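Peptidoglycan-N-acetylglucosamine deacetylase BC_1974 (Bacillus cereus, PDB 5N1P) removes acetyl groups from the N-acetylglucosamine residues of peptidoglycan, a metal-dependent hydrolysis that works with zinc, cobalt or nickel. Local coordinates at residues A142-P156 against A171-Y185. Numbering follows the deposited sequence.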
loop_
_atom_site.group_PDB
_atom_site.type_symbol
_atom_site.label_atom_id
_atom_site.label_comp_id
_atom_site.label_asym_id
_atom_site.label_seq_id
_atom_site.Cartn_x
_atom_site.Cartn_y
_atom_site.Cartn_z
ATOM N N ALA A 142 14.128 -12.611 -1.016
ATOM C CA ALA A 142 12.931 -12.577 -1.849
ATOM C C ALA A 142 12.160 -13.889 -1.796
ATOM O O ALA A 142 10.928 -13.888 -1.701
ATOM C CB ALA A 142 13.299 -12.242 -3.300
ATOM N N ALA A 143 12.882 -15.003 -1.869
ATOM C CA ALA A 143 12.251 -16.316 -1.816
ATOM C C ALA A 143 11.524 -16.509 -0.484
ATOM O O ALA A 143 10.425 -17.064 -0.441
ATOM C CB ALA A 143 13.289 -17.417 -2.029
ATOM N N GLN A 144 12.144 -16.041 0.598
ATOM C CA GLN A 144 11.561 -16.163 1.935
ATOM C C GLN A 144 10.329 -15.269 2.076
ATOM O O GLN A 144 9.326 -15.652 2.667
ATOM C CB GLN A 144 12.595 -15.810 3.006
ATOM C CG GLN A 144 12.063 -15.854 4.434
ATOM C CD GLN A 144 11.785 -17.253 4.938
ATOM O OE1 GLN A 144 10.708 -17.529 5.475
ATOM N NE2 GLN A 144 12.763 -18.142 4.794
ATOM N N ILE A 145 10.413 -14.067 1.531
ATOM C CA ILE A 145 9.268 -13.164 1.528
ATOM C C ILE A 145 8.110 -13.761 0.733
ATOM O O ILE A 145 6.951 -13.715 1.163
ATOM C CB ILE A 145 9.668 -11.802 0.954
ATOM C CG1 ILE A 145 10.625 -11.118 1.919
ATOM C CG2 ILE A 145 8.437 -10.926 0.712
ATOM C CD1 ILE A 145 11.355 -9.934 1.309
ATOM N N ALA A 146 8.425 -14.353 -0.414
ATOM C CA ALA A 146 7.399 -14.967 -1.231
ATOM C C ALA A 146 6.702 -16.089 -0.454
ATOM O O ALA A 146 5.475 -16.181 -0.468
ATOM C CB ALA A 146 7.988 -15.483 -2.534
ATOM N N GLN A 147 7.460 -16.921 0.258
ATOM C CA GLN A 147 6.807 -17.993 1.005
ATOM C C GLN A 147 6.016 -17.437 2.194
ATOM O O GLN A 147 5.013 -18.025 2.588
ATOM C CB GLN A 147 7.807 -19.059 1.477
ATOM C CG GLN A 147 8.873 -18.589 2.441
ATOM C CD GLN A 147 9.407 -19.720 3.302
ATOM O OE1 GLN A 147 8.678 -20.652 3.634
ATOM N NE2 GLN A 147 10.689 -19.664 3.633
ATOM N N ASN A 148 6.450 -16.312 2.762
ATOM C CA ASN A 148 5.678 -15.680 3.836
ATOM C C ASN A 148 4.298 -15.306 3.338
ATOM O O ASN A 148 3.294 -15.543 4.008
ATOM C CB ASN A 148 6.373 -14.437 4.377
ATOM C CG ASN A 148 7.632 -14.752 5.164
ATOM O OD1 ASN A 148 7.898 -15.904 5.528
ATOM N ND2 ASN A 148 8.419 -13.713 5.432
ATOM N N VAL A 149 4.254 -14.722 2.148
ATOM C CA VAL A 149 2.992 -14.334 1.539
ATOM C C VAL A 149 2.167 -15.542 1.102
ATOM O O VAL A 149 0.991 -15.651 1.462
ATOM C CB VAL A 149 3.218 -13.420 0.329
ATOM C CG1 VAL A 149 1.897 -13.155 -0.394
ATOM C CG2 VAL A 149 3.839 -12.119 0.788
ATOM N N LEU A 150 2.789 -16.447 0.344
ATOM C CA LEU A 150 2.064 -17.529 -0.325
ATOM C C LEU A 150 1.328 -18.453 0.630
ATOM O O LEU A 150 0.236 -18.937 0.319
ATOM C CB LEU A 150 3.018 -18.359 -1.196
ATOM C CG LEU A 150 3.545 -17.606 -2.419
ATOM C CD1 LEU A 150 4.555 -18.446 -3.200
ATOM C CD2 LEU A 150 2.398 -17.156 -3.303
ATOM N N THR A 151 1.912 -18.696 1.797
ATOM C CA THR A 151 1.300 -19.621 2.737
ATOM C C THR A 151 0.149 -18.964 3.495
ATOM O O THR A 151 -0.820 -19.631 3.866
ATOM C CB THR A 151 2.332 -20.167 3.739
ATOM O OG1 THR A 151 2.837 -19.099 4.547
ATOM C CG2 THR A 151 3.487 -20.832 3.001
ATOM N N ASN A 152 0.254 -17.653 3.707
ATOM C CA ASN A 152 -0.770 -16.905 4.433
ATOM C C ASN A 152 -1.995 -16.578 3.579
ATOM O O ASN A 152 -2.966 -16.012 4.076
ATOM C CB ASN A 152 -0.190 -15.597 4.991
ATOM C CG ASN A 152 0.623 -15.806 6.256
ATOM O OD1 ASN A 152 1.770 -16.243 6.204
ATOM N ND2 ASN A 152 0.024 -15.502 7.403
ATOM N N ALA A 153 -1.941 -16.921 2.296
ATOM C CA ALA A 153 -3.027 -16.599 1.372
ATOM C C ALA A 153 -4.074 -17.709 1.328
ATOM O O ALA A 153 -3.847 -18.756 0.729
ATOM C CB ALA A 153 -2.478 -16.341 -0.017
ATOM N N THR A 154 -5.222 -17.465 1.952
ATOM C CA THR A 154 -6.273 -18.474 2.059
ATOM C C THR A 154 -7.665 -17.929 1.723
ATOM O O THR A 154 -8.501 -18.643 1.157
ATOM C CB THR A 154 -6.311 -19.067 3.476
ATOM O OG1 THR A 154 -6.458 -18.007 4.429
ATOM C CG2 THR A 154 -5.026 -19.808 3.773
ATOM N N LYS A 155 -7.906 -16.671 2.085
ATOM C CA LYS A 155 -9.216 -16.032 1.929
ATOM C C LYS A 155 -9.474 -15.571 0.492
ATOM O O LYS A 155 -8.526 -15.364 -0.272
ATOM C CB LYS A 155 -9.333 -14.830 2.876
ATOM C CG LYS A 155 -8.872 -15.092 4.294
ATOM C CD LYS A 155 -8.710 -13.783 5.051
ATOM C CE LYS A 155 -7.717 -13.945 6.187
ATOM N NZ LYS A 155 -6.453 -14.565 5.698
ATOM N N PRO A 156 -10.760 -15.401 0.123
ATOM C CA PRO A 156 -11.138 -14.910 -1.209
ATOM C C PRO A 156 -10.516 -13.553 -1.530
ATOM O O PRO A 156 -10.129 -13.322 -2.672
ATOM C CB PRO A 156 -12.662 -14.794 -1.120
ATOM C CG PRO A 156 -13.048 -15.781 -0.091
ATOM C CD PRO A 156 -11.946 -15.760 0.923
ATOM N N ALA A 171 12.040 -7.815 -5.529
ATOM C CA ALA A 171 12.521 -9.072 -6.093
ATOM C C ALA A 171 11.593 -10.258 -5.799
ATOM O O ALA A 171 11.610 -11.265 -6.500
ATOM C CB ALA A 171 13.915 -9.369 -5.574
ATOM N N ALA A 172 10.781 -10.124 -4.756
ATOM C CA ALA A 172 9.899 -11.208 -4.358
ATOM C C ALA A 172 8.638 -11.247 -5.212
ATOM O O ALA A 172 7.938 -12.255 -5.251
ATOM C CB ALA A 172 9.524 -11.065 -2.869
ATOM N N VAL A 173 8.348 -10.153 -5.903
ATOM C CA VAL A 173 7.053 -10.031 -6.553
ATOM C C VAL A 173 6.803 -11.072 -7.673
ATOM O O VAL A 173 5.715 -11.644 -7.718
ATOM C CB VAL A 173 6.861 -8.586 -7.058
ATOM C CG1 VAL A 173 5.634 -8.475 -7.942
ATOM C CG2 VAL A 173 6.688 -7.685 -5.854
ATOM N N PRO A 174 7.801 -11.370 -8.538
ATOM C CA PRO A 174 7.505 -12.414 -9.531
ATOM C C PRO A 174 7.057 -13.752 -8.918
ATOM O O PRO A 174 6.088 -14.335 -9.407
ATOM C CB PRO A 174 8.837 -12.581 -10.275
ATOM C CG PRO A 174 9.463 -11.245 -10.178
ATOM C CD PRO A 174 9.109 -10.738 -8.796
ATOM N N ALA A 175 7.721 -14.211 -7.860
ATOM C CA ALA A 175 7.350 -15.482 -7.228
ATOM C C ALA A 175 6.001 -15.399 -6.512
ATOM O O ALA A 175 5.278 -16.393 -6.415
ATOM C CB ALA A 175 8.427 -15.925 -6.259
ATOM N N ILE A 176 5.680 -14.218 -5.988
ATOM C CA ILE A 176 4.393 -14.015 -5.345
ATOM C C ILE A 176 3.281 -14.071 -6.383
ATOM O O ILE A 176 2.244 -14.699 -6.163
ATOM C CB ILE A 176 4.338 -12.665 -4.601
ATOM C CG1 ILE A 176 5.214 -12.707 -3.350
ATOM C CG2 ILE A 176 2.902 -12.315 -4.222
ATOM C CD1 ILE A 176 5.436 -11.339 -2.735
ATOM N N LEU A 177 3.497 -13.401 -7.513
ATOM C CA LEU A 177 2.508 -13.381 -8.584
ATOM C C LEU A 177 2.241 -14.799 -9.089
ATOM O O LEU A 177 1.091 -15.228 -9.172
ATOM C CB LEU A 177 2.971 -12.477 -9.728
ATOM C CG LEU A 177 3.022 -10.980 -9.391
ATOM C CD1 LEU A 177 3.651 -10.169 -10.513
ATOM C CD2 LEU A 177 1.635 -10.458 -9.094
ATOM N N LYS A 178 3.311 -15.527 -9.399
ATOM C CA LYS A 178 3.200 -16.910 -9.855
ATOM C C LYS A 178 2.487 -17.793 -8.835
ATOM O O LYS A 178 1.563 -18.535 -9.171
ATOM C CB LYS A 178 4.588 -17.475 -10.152
ATOM C CG LYS A 178 4.574 -18.895 -10.696
ATOM C CD LYS A 178 5.983 -19.394 -10.954
ATOM C CE LYS A 178 5.963 -20.725 -11.697
ATOM N NZ LYS A 178 7.337 -21.256 -11.898
ATOM N N GLY A 179 2.923 -17.711 -7.585
ATOM C CA GLY A 179 2.345 -18.515 -6.526
ATOM C C GLY A 179 0.869 -18.259 -6.289
ATOM O O GLY A 179 0.121 -19.181 -5.976
ATOM N N LEU A 180 0.434 -17.010 -6.430
ATOM C CA LEU A 180 -0.971 -16.707 -6.195
ATOM C C LEU A 180 -1.856 -16.975 -7.411
ATOM O O LEU A 180 -3.022 -17.337 -7.254
ATOM C CB LEU A 180 -1.132 -15.252 -5.742
ATOM C CG LEU A 180 -0.448 -14.939 -4.412
ATOM C CD1 LEU A 180 -0.633 -13.478 -4.035
ATOM C CD2 LEU A 180 -0.972 -15.846 -3.315
ATOM N N LYS A 181 -1.314 -16.791 -8.614
ATOM C CA LYS A 181 -2.061 -17.088 -9.841
ATOM C C LYS A 181 -2.417 -18.562 -9.897
ATOM O O LYS A 181 -3.507 -18.937 -10.333
ATOM C CB LYS A 181 -1.262 -16.703 -11.090
ATOM C CG LYS A 181 -1.190 -15.205 -11.353
ATOM C CD LYS A 181 -0.494 -14.893 -12.672
ATOM C CE LYS A 181 -0.375 -13.388 -12.890
ATOM N NZ LYS A 181 0.272 -13.056 -14.190
ATOM N N GLU A 182 -1.482 -19.387 -9.439
ATOM C CA GLU A 182 -1.669 -20.829 -9.404
ATOM C C GLU A 182 -2.812 -21.194 -8.470
ATOM O O GLU A 182 -3.499 -22.195 -8.678
ATOM C CB GLU A 182 -0.375 -21.523 -8.975
ATOM C CG GLU A 182 0.586 -21.789 -10.123
ATOM C CD GLU A 182 2.016 -22.009 -9.659
ATOM O OE1 GLU A 182 2.234 -22.111 -8.434
ATOM O OE2 GLU A 182 2.917 -22.096 -10.522
ATOM N N LYS A 183 -3.027 -20.368 -7.450
ATOM C CA LYS A 183 -4.084 -20.629 -6.481
ATOM C C LYS A 183 -5.366 -19.891 -6.813
ATOM O O LYS A 183 -6.269 -19.794 -5.984
ATOM C CB LYS A 183 -3.619 -20.266 -5.084
ATOM C CG LYS A 183 -2.282 -20.864 -4.753
ATOM C CD LYS A 183 -1.686 -20.201 -3.539
ATOM C CE LYS A 183 -2.533 -20.433 -2.310
ATOM N NZ LYS A 183 -1.714 -20.259 -1.085
ATOM N N GLY A 184 -5.438 -19.384 -8.039
ATOM C CA GLY A 184 -6.667 -18.828 -8.565
ATOM C C GLY A 184 -6.944 -17.396 -8.162
ATOM O O GLY A 184 -8.078 -16.938 -8.284
ATOM N N TYR A 185 -5.924 -16.686 -7.682
ATOM C CA TYR A 185 -6.063 -15.256 -7.399
ATOM C C TYR A 185 -5.865 -14.437 -8.671
ATOM O O TYR A 185 -4.993 -14.743 -9.484
ATOM C CB TYR A 185 -5.055 -14.782 -6.333
ATOM C CG TYR A 185 -5.360 -15.206 -4.914
ATOM C CD1 TYR A 185 -6.229 -14.474 -4.110
ATOM C CD2 TYR A 185 -4.777 -16.345 -4.374
ATOM C CE1 TYR A 185 -6.502 -14.868 -2.803
ATOM C CE2 TYR A 185 -5.039 -16.742 -3.080
ATOM C CZ TYR A 185 -5.905 -16.015 -2.300
ATOM O OH TYR A 185 -6.158 -16.431 -1.009
#
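Lys183 NZ gives hydrogen bonds to two backbone carbonyls near the C-terminal end of helix 138-152. The shorter, 2.7 Å from Lys183 NZ to Leu150 O, runs nearly along the C=O direction; the other, 3.2 Å to Ala153 O, arrives in the carbonyl plane on a lone pair. A bend at chi3 (63°) brings the lysine tip to this end of the helix, where the partial negative charge of a helix terminus probably favours the ammonium. Just beyond, Tyr185 OH donates to Lys155 O at 2.7 Å, tilted 25° from the carbonyl plane, with the oxygen at the ring's edge; Lys155 NZ makes a salt bridge with Glu158. Tyr185 follows directly on the Schellman motif that ends helix 167-182: Gly184, at positive phi, is C-prime, and Tyr185 N bonds back to Leu180 O.

These are two helices of the NodB (CE4) deacetylase fold, joined through strand 157-163; the axes of segments 142-152 and 171-182 cross at -37° and approach to 8.0 Å. Val149 and Leu180 both also rest on Ile160 of that strand, and Ile176 on Met162. Leu150 is a knob in the hole formed by Ala175, Ile176, Gly179 and Leu180: its CD2 presses on Gly179 CA at 3.5 Å, filling the place a side chain would take there, and also meets Leu180 CD2. Val149 and Ile176 cross at about a right angle, Val149 CG2 against Ile176 CD1. Toward the N-terminal ends the contact is made mostly by alanines: Ala146 CB meets Ala175 CB at 3.8 Å, and Ala172 CB lies 3.4 Å from Ala142 O and beside Ile145 CG2, bringing the backbones close.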